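Local coordinates for RimK-related lysine biosynthesis protein (Thermococcus kodakarensis, PDB 5K2M) that binds ADP and magnesium and probably acts as an ATP-dependent ligase of the RimK family, LysX subfamily, in amino-acid biosynthesis, at residues P168-R173 against I230-K235; D44-R49 against E66-V71. All coordinates share one frame; numbering follows the deposited sequence.

How the interactions relate
Along the chain the two contacts come in series: interaction 2 (44-49 against 66-71) is complete before interaction 1 (168-173 against 230-235) begins. Their centres lie 34 Å apart on opposite sides of the chain's centre, and their nearest atoms, about 9 Å apart, do not touch. They share no sheet. Interaction 2 pairs the last two strands in the order of the four-stranded parallel sheet built from the first 71 residues, whereas interaction 1 joins two neighbouring inner strands of the five-stranded antiparallel sheet in the ATP-grasp region. Nucleotide binding involves interaction 1, whose Asp171 and Phe231 line the ADP pocket, while interaction 2 takes no part in the nucleotide or magnesium sites.

Interaction 1: residues P168-R173 against I230-K235; sequences PGRDIR and IFESEK. With ADP (adenosine-5'-diphosphate), chain O; PO4 (phosphate ion), chain P.
Arg170 and Glu232 meet side-on in a two-pronged salt bridge, their guanidinium and carboxylate planes only 9° apart. The Glu232 side chain reaches it in steps: Glu232 CB lies 3.9 Å from Pro168 CD; CG touches Ile172 CD1 at 3.7 Å; OE1 then accepts from Arg170 NE and OE2 from Arg170 NH2, each at 2.9 Å and each through its syn lone pair. Arg170 CG sits between the backbone N and the carbonyl carbon, and from that start (chi1 69°) the extended chain carries NE and NH2 to the Glu232 carboxylate. Its NH1 bonds Tyr188 OH, and Tyr186 adds a cation-pi contact. A water donates to Glu232 OE1 and Arg170 O and accepts from Glu232 N, linking the salt bridge to both backbones. A leucine in place of Arg170 would probably leave the Glu232 carboxylate without its charged mate and less firmly fixed in rotation.

Next along the strands, Ile172 and Ile230 form an antiparallel hydrogen-bonded pair: Ile172 N donates to Ile230 O, and Ile230 N to Ile172 O at 2.8 Å. Their CB atoms are 4.0 Å apart on a face flanked by helix 208-219. From the other face Asp171 OD2 accepts from the ADP ribose O3' at 2.6 Å and approaches the edge of the Phe231 ring, with CE1 at 3.7 Å. Phe231 CE2 lies 3.5 Å from ADP C5. Arg187 and Thr194 also hold the Asp171 carboxylate, so this ATP-grasp strand pair presents a fixed acceptor to the ribose and an aromatic ring to the adenine.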
loop_
_atom_site.group_PDB
_atom_site.type_symbol
_atom_site.label_atom_id
_atom_site.label_comp_id
_atom_site.label_asym_id
_atom_site.label_seq_id
_atom_site.Cartn_x
_atom_site.Cartn_y
_atom_site.Cartn_z
ATOM N N PRO A 168 -60.747 29.782 -9.929
ATOM C CA PRO A 168 -62.132 29.931 -9.466
ATOM C C PRO A 168 -62.441 29.116 -8.201
ATOM O O PRO A 168 -63.287 28.233 -8.227
ATOM C CB PRO A 168 -62.945 29.432 -10.665
ATOM C CG PRO A 168 -62.063 28.410 -11.312
ATOM C CD PRO A 168 -60.637 28.833 -11.054
ATOM N N GLY A 169 -61.739 29.405 -7.107
ATOM C CA GLY A 169 -61.983 28.743 -5.819
ATOM C C GLY A 169 -61.615 27.267 -5.755
ATOM O O GLY A 169 -62.024 26.565 -4.835
ATOM N N ARG A 170 -60.814 26.801 -6.711
ATOM C CA ARG A 170 -60.482 25.379 -6.821
ATOM C C ARG A 170 -59.340 25.170 -7.795
ATOM O O ARG A 170 -59.035 26.033 -8.613
ATOM C CB ARG A 170 -61.686 24.590 -7.342
ATOM C CG ARG A 170 -62.008 24.911 -8.799
ATOM C CD ARG A 170 -63.374 24.428 -9.244
ATOM N NE ARG A 170 -63.533 24.571 -10.687
ATOM C CZ ARG A 170 -64.632 24.245 -11.367
ATOM N NH1 ARG A 170 -65.696 23.751 -10.748
ATOM N NH2 ARG A 170 -64.672 24.409 -12.684
ATOM N N ASP A 171 -58.730 23.997 -7.731
ATOM C CA ASP A 171 -57.864 23.557 -8.804
ATOM C C ASP A 171 -58.200 22.115 -9.143
ATOM O O ASP A 171 -59.185 21.568 -8.639
ATOM C CB ASP A 171 -56.388 23.802 -8.474
ATOM C CG ASP A 171 -55.792 22.769 -7.543
ATOM O OD1 ASP A 171 -56.525 22.089 -6.808
ATOM O OD2 ASP A 171 -54.548 22.658 -7.542
ATOM N N ILE A 172 -57.407 21.517 -10.023
ATOM C CA ILE A 172 -57.747 20.213 -10.599
ATOM C C ILE A 172 -56.613 19.257 -10.320
ATOM O O ILE A 172 -55.450 19.613 -10.440
ATOM C CB ILE A 172 -57.985 20.321 -12.125
ATOM C CG1 ILE A 172 -59.265 21.117 -12.398
ATOM C CG2 ILE A 172 -58.053 18.937 -12.787
ATOM C CD1 ILE A 172 -59.277 21.766 -13.772
ATOM N N ARG A 173 -56.971 18.048 -9.924
ATOM C CA ARG A 173 -56.015 16.998 -9.700
ATOM C C ARG A 173 -56.393 15.808 -10.570
ATOM O O ARG A 173 -57.447 15.223 -10.373
ATOM C CB ARG A 173 -56.039 16.623 -8.225
ATOM C CG ARG A 173 -55.332 15.329 -7.909
ATOM C CD ARG A 173 -53.854 15.398 -8.261
ATOM N NE ARG A 173 -53.130 14.622 -7.267
ATOM C CZ ARG A 173 -52.204 15.065 -6.427
ATOM N NH1 ARG A 173 -51.760 16.315 -6.434
ATOM N NH2 ARG A 173 -51.674 14.191 -5.592
ATOM N N ILE A 230 -53.534 20.846 -12.085
ATOM C CA ILE A 230 -53.887 21.757 -13.172
ATOM C C ILE A 230 -54.666 22.965 -12.620
ATOM O O ILE A 230 -55.455 22.818 -11.689
ATOM C CB ILE A 230 -54.700 21.002 -14.255
ATOM C CG1 ILE A 230 -53.803 19.983 -14.968
ATOM C CG2 ILE A 230 -55.301 21.960 -15.271
ATOM C CD1 ILE A 230 -54.551 18.939 -15.781
ATOM N N PHE A 231 -54.417 24.152 -13.179
ATOM C CA PHE A 231 -55.152 25.365 -12.811
ATOM C C PHE A 231 -56.027 25.858 -13.951
ATOM O O PHE A 231 -55.589 25.904 -15.102
ATOM C CB PHE A 231 -54.210 26.529 -12.489
ATOM C CG PHE A 231 -53.248 26.284 -11.354
ATOM C CD1 PHE A 231 -53.421 25.251 -10.450
ATOM C CD2 PHE A 231 -52.166 27.146 -11.183
ATOM C CE1 PHE A 231 -52.538 25.072 -9.411
ATOM C CE2 PHE A 231 -51.273 26.971 -10.145
ATOM C CZ PHE A 231 -51.459 25.927 -9.253
ATOM N N GLU A 232 -57.254 26.250 -13.621
ATOM C CA GLU A 232 -58.088 27.026 -14.537
ATOM C C GLU A 232 -57.742 28.495 -14.356
ATOM O O GLU A 232 -57.634 28.970 -13.227
ATOM C CB GLU A 232 -59.577 26.807 -14.253
ATOM C CG GLU A 232 -60.030 25.364 -14.440
ATOM C CD GLU A 232 -61.286 25.030 -13.662
ATOM O OE1 GLU A 232 -61.218 24.932 -12.415
ATOM O OE2 GLU A 232 -62.341 24.856 -14.301
ATOM N N SER A 233 -57.552 29.201 -15.468
ATOM C CA SER A 233 -57.264 30.628 -15.452
ATOM C C SER A 233 -57.952 31.289 -16.631
ATOM O O SER A 233 -58.424 30.603 -17.538
ATOM C CB SER A 233 -55.757 30.867 -15.543
ATOM O OG SER A 233 -55.289 30.628 -16.854
ATOM N N GLU A 234 -57.978 32.621 -16.622
ATOM C CA GLU A 234 -58.553 33.405 -17.721
ATOM C C GLU A 234 -57.905 33.089 -19.077
ATOM O O GLU A 234 -58.490 33.366 -20.116
ATOM C CB GLU A 234 -58.482 34.917 -17.418
ATOM C CG GLU A 234 -57.075 35.514 -17.364
ATOM C CD GLU A 234 -57.025 36.911 -16.740
ATOM O OE1 GLU A 234 -58.013 37.666 -16.865
ATOM O OE2 GLU A 234 -55.988 37.263 -16.124
ATOM N N LYS A 235 -56.707 32.505 -19.062
ATOM C CA LYS A 235 -56.022 32.087 -20.293
ATOM C C LYS A 235 -56.104 30.575 -20.537
ATOM O O LYS A 235 -55.304 30.022 -21.280
ATOM C CB LYS A 235 -54.558 32.569 -20.301
ATOM C CG LYS A 235 -53.743 32.244 -19.055
ATOM C CD LYS A 235 -52.319 32.758 -19.185
ATOM C CE LYS A 235 -51.599 32.741 -17.839
ATOM N NZ LYS A 235 -50.145 33.032 -17.972
HETATM P PB ADP O . -47.425 21.255 -3.554
HETATM O O1B ADP O . -48.854 20.811 -3.700
HETATM O O2B ADP O . -47.058 21.717 -2.164
HETATM O O3B ADP O . -46.390 20.303 -4.102
HETATM P PA ADP O . -48.321 23.191 -5.512
HETATM O O1A ADP O . -49.208 22.099 -6.077
HETATM O O2A ADP O . -47.548 23.983 -6.516
HETATM O O3A ADP O . -47.297 22.621 -4.414
HETATM O "O5'" ADP O . -49.210 24.210 -4.652
HETATM C "C5'" ADP O . -50.197 23.755 -3.754
HETATM C "C4'" ADP O . -51.517 24.449 -4.044
HETATM O "O4'" ADP O . -51.356 25.864 -3.888
HETATM C "C3'" ADP O . -52.066 24.231 -5.444
HETATM O "O3'" ADP O . -52.896 23.060 -5.517
HETATM C "C2'" ADP O . -52.851 25.510 -5.663
HETATM O "O2'" ADP O . -54.147 25.451 -5.070
HETATM C "C1'" ADP O . -52.068 26.555 -4.906
HETATM N N9 ADP O . -51.111 27.221 -5.801
HETATM C C8 ADP O . -49.833 26.852 -6.026
HETATM N N7 ADP O . -49.231 27.661 -6.916
HETATM C C5 ADP O . -50.155 28.568 -7.284
HETATM C C6 ADP O . -50.187 29.725 -8.177
HETATM N N6 ADP O . -49.091 30.074 -8.883
HETATM N N1 ADP O . -51.345 30.410 -8.262
HETATM C C2 ADP O . -52.440 30.072 -7.569
HETATM N N3 ADP O . -52.490 29.035 -6.734
HETATM C C4 ADP O . -51.394 28.268 -6.553
HETATM P P PO4 P . -49.452 17.573 -3.695
HETATM O O1 PO4 P . -50.217 18.572 -4.529
HETATM O O2 PO4 P . -49.957 17.541 -2.259
HETATM O O3 PO4 P . -49.642 16.212 -4.317
HETATM O O4 PO4 P . -47.999 17.939 -3.645
HETATM O O HOH W 1 -58.722 25.666 -11.356
#

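Interaction 2: residues D44-R49 against E66-V71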
loop_
_atom_site.group_PDB
_atom_site.type_symbol
_atom_site.label_atom_id
_atom_site.label_comp_id
_atom_site.label_asym_id
_atom_site.label_seq_id
_atom_site.Cartn_x
_atom_site.Cartn_y
_atom_site.Cartn_z
ATOM N N ASP A 44 -39.711 -8.989 -8.296
ATOM C CA ASP A 44 -39.841 -8.714 -9.718
ATOM C C ASP A 44 -40.116 -7.237 -9.982
ATOM O O ASP A 44 -39.842 -6.740 -11.067
ATOM C CB ASP A 44 -40.929 -9.596 -10.318
ATOM C CG ASP A 44 -40.588 -11.077 -10.212
ATOM O OD1 ASP A 44 -39.590 -11.498 -10.832
ATOM O OD2 ASP A 44 -41.297 -11.811 -9.500
ATOM N N VAL A 45 -40.656 -6.549 -8.983
ATOM C CA VAL A 45 -40.894 -5.117 -9.057
ATOM C C VAL A 45 -41.125 -4.598 -7.646
ATOM O O VAL A 45 -41.583 -5.347 -6.779
ATOM C CB VAL A 45 -42.091 -4.784 -9.988
ATOM C CG1 VAL A 45 -43.386 -5.420 -9.500
ATOM C CG2 VAL A 45 -42.267 -3.281 -10.144
ATOM N N VAL A 46 -40.771 -3.333 -7.411
ATOM C CA VAL A 46 -41.111 -2.670 -6.159
ATOM C C VAL A 46 -41.943 -1.428 -6.436
ATOM O O VAL A 46 -41.595 -0.619 -7.290
ATOM C CB VAL A 46 -39.868 -2.259 -5.362
ATOM C CG1 VAL A 46 -40.266 -1.491 -4.111
ATOM C CG2 VAL A 46 -39.069 -3.489 -4.997
ATOM N N ILE A 47 -43.041 -1.302 -5.702
ATOM C CA ILE A 47 -43.894 -0.125 -5.738
ATOM C C ILE A 47 -43.437 0.787 -4.610
ATOM O O ILE A 47 -43.550 0.446 -3.435
ATOM C CB ILE A 47 -45.376 -0.511 -5.584
ATOM C CG1 ILE A 47 -45.804 -1.361 -6.787
ATOM C CG2 ILE A 47 -46.256 0.725 -5.492
ATOM C CD1 ILE A 47 -47.119 -2.093 -6.598
ATOM N N ILE A 48 -42.904 1.939 -4.985
ATOM C CA ILE A 48 -42.256 2.855 -4.046
ATOM C C ILE A 48 -43.300 3.774 -3.407
ATOM O O ILE A 48 -43.888 4.605 -4.099
ATOM C CB ILE A 48 -41.196 3.694 -4.780
ATOM C CG1 ILE A 48 -40.127 2.786 -5.397
ATOM C CG2 ILE A 48 -40.549 4.716 -3.837
ATOM C CD1 ILE A 48 -39.195 2.119 -4.404
ATOM N N ARG A 49 -43.525 3.628 -2.100
ATOM C CA ARG A 49 -44.561 4.404 -1.413
ATOM C C ARG A 49 -44.091 5.121 -0.131
ATOM O O ARG A 49 -44.930 5.530 0.677
ATOM C CB ARG A 49 -45.766 3.515 -1.102
ATOM C CG ARG A 49 -46.424 2.903 -2.329
ATOM C CD ARG A 49 -47.066 3.956 -3.224
ATOM N NE ARG A 49 -48.064 4.725 -2.493
ATOM C CZ ARG A 49 -48.834 5.670 -3.026
ATOM N NH1 ARG A 49 -49.705 6.308 -2.252
ATOM N NH2 ARG A 49 -48.750 5.975 -4.319
ATOM N N GLU A 66 -29.861 -3.165 -7.644
ATOM C CA GLU A 66 -30.001 -4.613 -7.503
ATOM C C GLU A 66 -30.700 -5.260 -8.718
ATOM O O GLU A 66 -31.073 -6.426 -8.660
ATOM C CB GLU A 66 -30.773 -4.964 -6.213
ATOM C CG GLU A 66 -30.103 -4.562 -4.904
ATOM C CD GLU A 66 -28.796 -5.300 -4.650
ATOM O OE1 GLU A 66 -27.948 -4.768 -3.908
ATOM O OE2 GLU A 66 -28.599 -6.409 -5.198
ATOM N N GLY A 67 -30.875 -4.517 -9.809
ATOM C CA GLY A 67 -31.577 -5.033 -10.978
ATOM C C GLY A 67 -33.065 -5.258 -10.774
ATOM O O GLY A 67 -33.678 -6.051 -11.494
ATOM N N ILE A 68 -33.668 -4.563 -9.816
ATOM C CA ILE A 68 -35.104 -4.699 -9.567
ATOM C C ILE A 68 -35.797 -3.417 -10.015
ATOM O O ILE A 68 -35.477 -2.349 -9.506
ATOM C CB ILE A 68 -35.395 -4.993 -8.086
ATOM C CG1 ILE A 68 -34.773 -6.336 -7.685
ATOM C CG2 ILE A 68 -36.897 -4.993 -7.823
ATOM C CD1 ILE A 68 -34.656 -6.529 -6.180
ATOM N N PRO A 69 -36.715 -3.511 -11.006
ATOM C CA PRO A 69 -37.368 -2.311 -11.478
ATOM C C PRO A 69 -38.344 -1.778 -10.452
ATOM O O PRO A 69 -38.832 -2.514 -9.604
ATOM C CB PRO A 69 -38.088 -2.757 -12.755
ATOM C CG PRO A 69 -38.246 -4.223 -12.619
ATOM C CD PRO A 69 -37.094 -4.698 -11.803
ATOM N N THR A 70 -38.638 -0.494 -10.564
ATOM C CA THR A 70 -39.256 0.237 -9.499
ATOM C C THR A 70 -40.344 1.175 -10.076
ATOM O O THR A 70 -40.146 1.793 -11.131
ATOM C CB THR A 70 -38.086 0.942 -8.772
ATOM O OG1 THR A 70 -37.834 0.326 -7.500
ATOM C CG2 THR A 70 -38.290 2.345 -8.644
ATOM N N VAL A 71 -41.489 1.266 -9.400
ATOM C CA VAL A 71 -42.561 2.179 -9.814
ATOM C C VAL A 71 -42.861 3.151 -8.662
ATOM O O VAL A 71 -43.382 2.726 -7.626
ATOM C CB VAL A 71 -43.861 1.422 -10.177
ATOM C CG1 VAL A 71 -45.030 2.388 -10.352
ATOM C CG2 VAL A 71 -43.667 0.567 -11.432
HETATM O O HOH W 2 -45.496 4.087 -6.465
#
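Parallel strand pairing joins Val46 to Thr70 and Ile47 to Val71 in a buried part of the N-terminal sheet, where strand 70-71 is the outermost strand within the chain. Three backbone hydrogen bonds fix the register: Val46 N to Pro69 O at 3.0 Å, Val71 N to Val46 O at 2.8 Å and Ile48 N to Val71 O at 2.8 Å. The second lies nearly along the C=O axis, with a C=O...N angle of 166°. Val46 O also receives a CA-H...O contact from Thr70 CA, at 3.3 Å.

This is the closing strand pair of a right-handed beta-alpha-beta crossover: helix 53-65 links the two strands and ends in a Schellman motif with Gly67, at positive phi, as its C-prime residue. On the helix-facing side, Ile48 CG1 meets Thr70 CG2 at 3.8 Å, and Ala56 and Ala60 of the helix pack against Ile48 and Thr70 respectively. Thr70 OG1, buried here without a polar partner, lies 3.8 Å from Ile48 CD1. Val46 has CG1 anti to the backbone N (chi1 176°), which sets CG2 beside that N, where it meets Ile68 CG2 at 3.9 Å. On the opposite face Val45 CG2 and Val71 CG2 approach to 4.3 Å, and helix 259-272 packs over both through Val270.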